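Local atomic coordinates of precorrin-8x Methyl Mutase (Thermus thermophilus, PDB entry 1V9C), a protein that probably catalyses the methyl-migrating isomerisation of precorrin-8X, a step in the biosynthesis of adenosylcobalamin. Residues B[138-143]-B[167-172]; B[146-151]-B[175-180]. All coordinates share one frame; numbering follows the deposited sequence.

Interaction 1: B[138-143]-B[167-172]. With SO4 (sulfate ion), chain G.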
loop_
_atom_site.group_PDB
_atom_site.type_symbol
_atom_site.label_atom_id
_atom_site.label_comp_id
_atom_site.label_asym_id
_atom_site.label_seq_id
_atom_site.Cartn_x
_atom_site.Cartn_y
_atom_site.Cartn_z
ATOM N N THR B 138 -17.785 0.774 -1.345
ATOM C CA THR B 138 -19.079 0.968 -0.705
ATOM C C THR B 138 -18.957 2.073 0.341
ATOM O O THR B 138 -19.940 2.708 0.715
ATOM C CB THR B 138 -19.589 -0.329 -0.025
ATOM O OG1 THR B 138 -18.772 -0.633 1.106
ATOM C CG2 THR B 138 -19.544 -1.498 -0.996
ATOM N N PHE B 139 -17.741 2.301 0.815
ATOM C CA PHE B 139 -17.531 3.352 1.791
ATOM C C PHE B 139 -17.665 4.700 1.077
ATOM O O PHE B 139 -18.297 5.622 1.580
ATOM C CB PHE B 139 -16.141 3.232 2.421
ATOM C CG PHE B 139 -15.800 4.363 3.351
ATOM C CD1 PHE B 139 -16.441 4.488 4.577
ATOM C CD2 PHE B 139 -14.854 5.316 2.989
ATOM C CE1 PHE B 139 -16.147 5.545 5.433
ATOM C CE2 PHE B 139 -14.550 6.384 3.842
ATOM C CZ PHE B 139 -15.197 6.498 5.065
ATOM N N LEU B 140 -17.072 4.796 -0.106
ATOM C CA LEU B 140 -17.108 6.027 -0.893
ATOM C C LEU B 140 -18.532 6.346 -1.357
ATOM O O LEU B 140 -18.890 7.504 -1.544
ATOM C CB LEU B 140 -16.182 5.897 -2.103
ATOM C CG LEU B 140 -16.020 7.163 -2.945
ATOM C CD1 LEU B 140 -15.530 8.310 -2.059
ATOM C CD2 LEU B 140 -15.032 6.892 -4.066
ATOM N N LEU B 141 -19.333 5.305 -1.549
ATOM C CA LEU B 141 -20.721 5.478 -1.956
ATOM C C LEU B 141 -21.542 5.968 -0.769
ATOM O O LEU B 141 -22.348 6.879 -0.906
ATOM C CB LEU B 141 -21.293 4.162 -2.469
ATOM C CG LEU B 141 -20.902 3.824 -3.897
ATOM C CD1 LEU B 141 -21.485 2.475 -4.265
ATOM C CD2 LEU B 141 -21.407 4.907 -4.837
ATOM N N ALA B 142 -21.339 5.358 0.394
ATOM C CA ALA B 142 -22.057 5.774 1.595
ATOM C C ALA B 142 -21.712 7.238 1.831
ATOM O O ALA B 142 -22.597 8.077 1.950
ATOM C CB ALA B 142 -21.630 4.932 2.789
ATOM N N LEU B 143 -20.414 7.537 1.864
ATOM C CA LEU B 143 -19.939 8.903 2.068
ATOM C C LEU B 143 -20.530 9.882 1.056
ATOM O O LEU B 143 -20.885 11.000 1.410
ATOM C CB LEU B 143 -18.405 8.963 1.979
ATOM C CG LEU B 143 -17.761 10.359 2.030
ATOM C CD1 LEU B 143 -18.164 11.064 3.334
ATOM C CD2 LEU B 143 -16.234 10.247 1.925
ATOM N N LEU B 167 -15.722 1.587 -10.238
ATOM C CA LEU B 167 -15.996 2.588 -11.262
ATOM C C LEU B 167 -17.162 3.502 -10.906
ATOM O O LEU B 167 -17.088 4.719 -11.097
ATOM C CB LEU B 167 -16.246 1.905 -12.607
ATOM C CG LEU B 167 -15.132 0.948 -13.062
ATOM C CD1 LEU B 167 -15.414 0.485 -14.493
ATOM C CD2 LEU B 167 -13.766 1.644 -12.982
ATOM N N GLU B 168 -18.226 2.929 -10.357
ATOM C CA GLU B 168 -19.391 3.726 -10.003
ATOM C C GLU B 168 -19.150 4.580 -8.762
ATOM O O GLU B 168 -19.673 5.687 -8.649
ATOM C CB GLU B 168 -20.603 2.812 -9.805
ATOM C CG GLU B 168 -21.059 2.648 -8.377
ATOM C CD GLU B 168 -22.289 1.773 -8.268
ATOM O OE1 GLU B 168 -22.207 0.589 -8.660
ATOM O OE2 GLU B 168 -23.335 2.268 -7.792
ATOM N N ALA B 169 -18.350 4.058 -7.837
ATOM C CA ALA B 169 -18.028 4.779 -6.611
ATOM C C ALA B 169 -17.283 6.069 -6.946
ATOM O O ALA B 169 -17.492 7.115 -6.317
ATOM C CB ALA B 169 -17.171 3.906 -5.705
ATOM N N LYS B 170 -16.414 5.994 -7.944
ATOM C CA LYS B 170 -15.657 7.159 -8.347
ATOM C C LYS B 170 -16.561 8.145 -9.084
ATOM O O LYS B 170 -16.479 9.352 -8.856
ATOM C CB LYS B 170 -14.464 6.729 -9.199
ATOM C CG LYS B 170 -13.460 5.927 -8.376
ATOM C CD LYS B 170 -12.383 5.280 -9.211
ATOM C CE LYS B 170 -11.412 4.527 -8.312
ATOM N NZ LYS B 170 -10.170 4.153 -9.019
ATOM N N ARG B 171 -17.431 7.641 -9.953
ATOM C CA ARG B 171 -18.358 8.519 -10.666
ATOM C C ARG B 171 -19.207 9.259 -9.631
ATOM O O ARG B 171 -19.358 10.477 -9.691
ATOM C CB ARG B 171 -19.261 7.704 -11.589
ATOM C CG ARG B 171 -19.031 7.970 -13.068
ATOM C CD ARG B 171 -19.747 6.932 -13.931
ATOM N NE ARG B 171 -19.110 5.616 -13.851
ATOM C CZ ARG B 171 -19.658 4.488 -14.292
ATOM N NH1 ARG B 171 -20.861 4.499 -14.846
ATOM N NH2 ARG B 171 -18.997 3.345 -14.184
ATOM N N ALA B 172 -19.743 8.527 -8.665
ATOM C CA ALA B 172 -20.555 9.150 -7.633
ATOM C C ALA B 172 -19.783 10.264 -6.929
ATOM O O ALA B 172 -20.385 11.186 -6.362
ATOM C CB ALA B 172 -20.991 8.121 -6.627
HETATM S S SO4 G . -17.840 -1.542 -11.054
HETATM O O1 SO4 G . -18.474 -2.685 -10.378
HETATM O O2 SO4 G . -18.664 -0.321 -10.882
HETATM O O3 SO4 G . -17.718 -1.836 -12.500
HETATM O O4 SO4 G . -16.492 -1.331 -10.480
#

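Interaction 2: B[146-151]-B[175-180]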
loop_
_atom_site.group_PDB
_atom_site.type_symbol
_atom_site.label_atom_id
_atom_site.label_comp_id
_atom_site.label_asym_id
_atom_site.label_seq_id
_atom_site.Cartn_x
_atom_site.Cartn_y
_atom_site.Cartn_z
ATOM N N ALA B 146 -23.927 10.537 2.009
ATOM C CA ALA B 146 -23.872 11.324 3.232
ATOM C C ALA B 146 -23.539 12.778 2.926
ATOM O O ALA B 146 -23.856 13.673 3.712
ATOM C CB ALA B 146 -22.835 10.746 4.181
ATOM N N ILE B 147 -22.897 13.008 1.785
ATOM C CA ILE B 147 -22.527 14.355 1.369
ATOM C C ILE B 147 -23.766 15.087 0.856
ATOM O O ILE B 147 -23.874 16.306 0.984
ATOM C CB ILE B 147 -21.425 14.322 0.255
ATOM C CG1 ILE B 147 -20.065 13.985 0.880
ATOM C CG2 ILE B 147 -21.355 15.654 -0.483
ATOM C CD1 ILE B 147 -18.916 13.943 -0.116
ATOM N N ARG B 148 -24.698 14.330 0.278
ATOM C CA ARG B 148 -25.932 14.903 -0.252
ATOM C C ARG B 148 -26.892 15.259 0.878
ATOM O O ARG B 148 -27.919 15.892 0.652
ATOM C CB ARG B 148 -26.614 13.930 -1.218
ATOM C CG ARG B 148 -25.849 13.652 -2.511
ATOM C CD ARG B 148 -25.640 14.904 -3.353
ATOM N NE ARG B 148 -25.209 14.553 -4.703
ATOM C CZ ARG B 148 -24.856 15.431 -5.642
ATOM N NH1 ARG B 148 -24.873 16.736 -5.384
ATOM N NH2 ARG B 148 -24.499 15.003 -6.852
ATOM N N GLN B 149 -26.543 14.856 2.093
ATOM C CA GLN B 149 -27.358 15.140 3.267
ATOM C C GLN B 149 -26.776 16.253 4.137
ATOM O O GLN B 149 -27.281 16.519 5.227
ATOM C CB GLN B 149 -27.526 13.878 4.117
ATOM C CG GLN B 149 -28.289 12.762 3.429
ATOM C CD GLN B 149 -29.611 13.237 2.863
ATOM O OE1 GLN B 149 -30.407 13.864 3.558
ATOM N NE2 GLN B 149 -29.851 12.939 1.594
ATOM N N GLY B 150 -25.709 16.896 3.670
ATOM C CA GLY B 150 -25.125 17.975 4.448
ATOM C C GLY B 150 -23.711 17.786 4.969
ATOM O O GLY B 150 -23.197 18.646 5.685
ATOM N N ALA B 151 -23.072 16.669 4.638
ATOM C CA ALA B 151 -21.704 16.447 5.091
ATOM C C ALA B 151 -20.779 17.238 4.162
ATOM O O ALA B 151 -20.953 17.207 2.944
ATOM C CB ALA B 151 -21.371 14.963 5.046
ATOM N N GLU B 175 -19.016 13.746 -9.416
ATOM C CA GLU B 175 -20.197 14.527 -9.790
ATOM C C GLU B 175 -20.821 15.080 -8.511
ATOM O O GLU B 175 -21.986 15.484 -8.486
ATOM C CB GLU B 175 -21.198 13.634 -10.533
ATOM C CG GLU B 175 -20.607 12.991 -11.790
ATOM C CD GLU B 175 -21.554 12.018 -12.480
ATOM O OE1 GLU B 175 -22.021 11.067 -11.818
ATOM O OE2 GLU B 175 -21.820 12.203 -13.689
ATOM N N ALA B 176 -20.017 15.105 -7.452
ATOM C CA ALA B 176 -20.450 15.580 -6.147
ATOM C C ALA B 176 -19.953 16.995 -5.843
ATOM O O ALA B 176 -19.018 17.487 -6.490
ATOM C CB ALA B 176 -19.974 14.614 -5.074
ATOM N N PRO B 177 -20.583 17.667 -4.853
ATOM C CA PRO B 177 -20.301 19.029 -4.379
ATOM C C PRO B 177 -19.197 19.153 -3.323
ATOM O O PRO B 177 -19.389 19.800 -2.291
ATOM C CB PRO B 177 -21.644 19.462 -3.813
ATOM C CG PRO B 177 -22.074 18.229 -3.133
ATOM C CD PRO B 177 -21.807 17.166 -4.202
ATOM N N VAL B 178 -18.046 18.543 -3.582
ATOM C CA VAL B 178 -16.923 18.600 -2.648
ATOM C C VAL B 178 -15.651 18.460 -3.476
ATOM O O VAL B 178 -15.642 17.776 -4.502
ATOM C CB VAL B 178 -17.005 17.450 -1.606
ATOM C CG1 VAL B 178 -16.692 16.121 -2.263
ATOM C CG2 VAL B 178 -16.053 17.708 -0.468
ATOM N N PRO B 179 -14.565 19.121 -3.068
ATOM C CA PRO B 179 -13.374 18.950 -3.900
ATOM C C PRO B 179 -12.856 17.516 -3.813
ATOM O O PRO B 179 -13.054 16.832 -2.813
ATOM C CB PRO B 179 -12.409 19.987 -3.334
ATOM C CG PRO B 179 -12.804 20.073 -1.911
ATOM C CD PRO B 179 -14.302 20.009 -1.926
ATOM N N TRP B 180 -12.218 17.045 -4.871
ATOM C CA TRP B 180 -11.718 15.686 -4.836
ATOM C C TRP B 180 -10.562 15.440 -5.788
ATOM O O TRP B 180 -10.245 16.277 -6.637
ATOM C CB TRP B 180 -12.851 14.723 -5.179
ATOM C CG TRP B 180 -13.615 15.169 -6.398
ATOM C CD1 TRP B 180 -14.814 15.826 -6.419
ATOM C CD2 TRP B 180 -13.211 15.030 -7.767
ATOM N NE1 TRP B 180 -15.182 16.104 -7.714
ATOM C CE2 TRP B 180 -14.220 15.627 -8.563
ATOM C CE3 TRP B 180 -12.100 14.459 -8.400
ATOM C CZ2 TRP B 180 -14.146 15.672 -9.960
ATOM C CZ3 TRP B 180 -12.024 14.505 -9.789
ATOM C CH2 TRP B 180 -13.045 15.105 -10.553
#

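Interaction 1: B[138-143]-B[167-172]
Two neighbouring leucines on helix 137-147 reach the facing helix by different first torsions. Leu140 sets CG anti to its backbone N. Leu141 sets CG anti to its carbonyl carbon (chi1 -80°), and its chi2 of 178° spreads the two methyls along the other helix. CD2 of Leu140 comes down on the backbone of 167-172, 3.3 Å from Ala169 O, with Ala169 CB 4.0 Å from the same methyl. Leu141 comes at Ala169 from another side, its CG 4.1 Å from Ala169 CB. The alanine methyl therefore touches both leucines. Leu141 CD2 also lies against the next turn, 3.7 Å from Ala172 CB. The other branch, CD1, meets the side chain of Glu168, which crosses Leu141 at about a right angle; CD1 is 4.0 Å from Glu168 OE2. Here the methyl rests against the side of the Glu168 side chain, at the exposed margin. The axes of the two short segments approach to 8.6 Å and cross at 27°, so the helices run nearly parallel here. Ala169 and Ala172 meet the leucines by apolar packing. Lys170 points away, and its NZ is hydrogen-bonded to the carbonyl oxygens of Pro160, Thr183 and Gly185. At the start of helix 166-174 a sulfate, probably from the crystallisation liquor, accepts a hydrogen bond from Leu167 N to O4 (3.0 Å) and a weak one from Glu168 N to O2 (3.3 Å). Asn165 N also hydrogen-bonds to it. Phe139 and Leu143 of helix 137-147 pack on strand 130-133, while Phe139 also touches helix 112-122. Near-parallel packing of consecutive helices, each following a parallel strand, is characteristic of a doubly wound alpha/beta fold.

Interaction 2: B[146-151]-B[175-180]
Ile147 and Arg148 make the direct contacts with the loop 175-180. Ile147 places CG2 anti to its backbone N, and this methyl lies 3.8 Å from Pro177 CG. Side chain and ring slide past each other in opposite directions. The other branch is extended (chi2 -179°) and carries CD1 to Val178 CG1, also at 3.8 Å; here the two side chains cross at about a right angle. Arg148 bends at chi2 (-61°) and lays one face of its guanidinium over Pro177 CD and Ala176 CA. Its NH1 is 3.3 Å from Pro177 CD, and NH2 is 3.0 Å from Glu175 O. A Schellman motif ends helix 137-147 at this point. Ala151 N hydrogen-bonds to Ala146 O at 3.2 Å, and Gly150 N hydrogen-bonds weakly to Ile147 O. Gly150 is its C-prime residue, with a positive phi of 116°. A type I turn runs from Ile147 to Gly150 within the same helix ending. On the loop side, the backbone turns at Pro177, and a weak hydrogen bond from Val178 N to Ala176 O spans it. Further out, Arg152 touches both Ile147 and Pro177. Pro179 forms a backbone hydrogen bond with Val156, and Trp180 N donates to Ser52 OG.

Reading from the N terminus, strand 130-133 is followed by helix 137-147, the first element that takes part in either contact; it serves both. Segment 138-143 lies early on it, and 146-151 takes in its end. The chain then runs through strand 155-158 to helix 166-174, where 167-172 closes interaction 1 over 23 intervening residues. Past that helix, 175-180 closes interaction 2, again over 23 residues, just as strand 180-183 begins. The segments alternate along the chain, so the two closures cross and neither nests in the other. The centres of interactions 1 and 2 lie about 11 Å apart. Interaction 1 joins helix to helix. Interaction 2 joins the end of the first helix to the connection entering strand 180-183, beside strand 155-158.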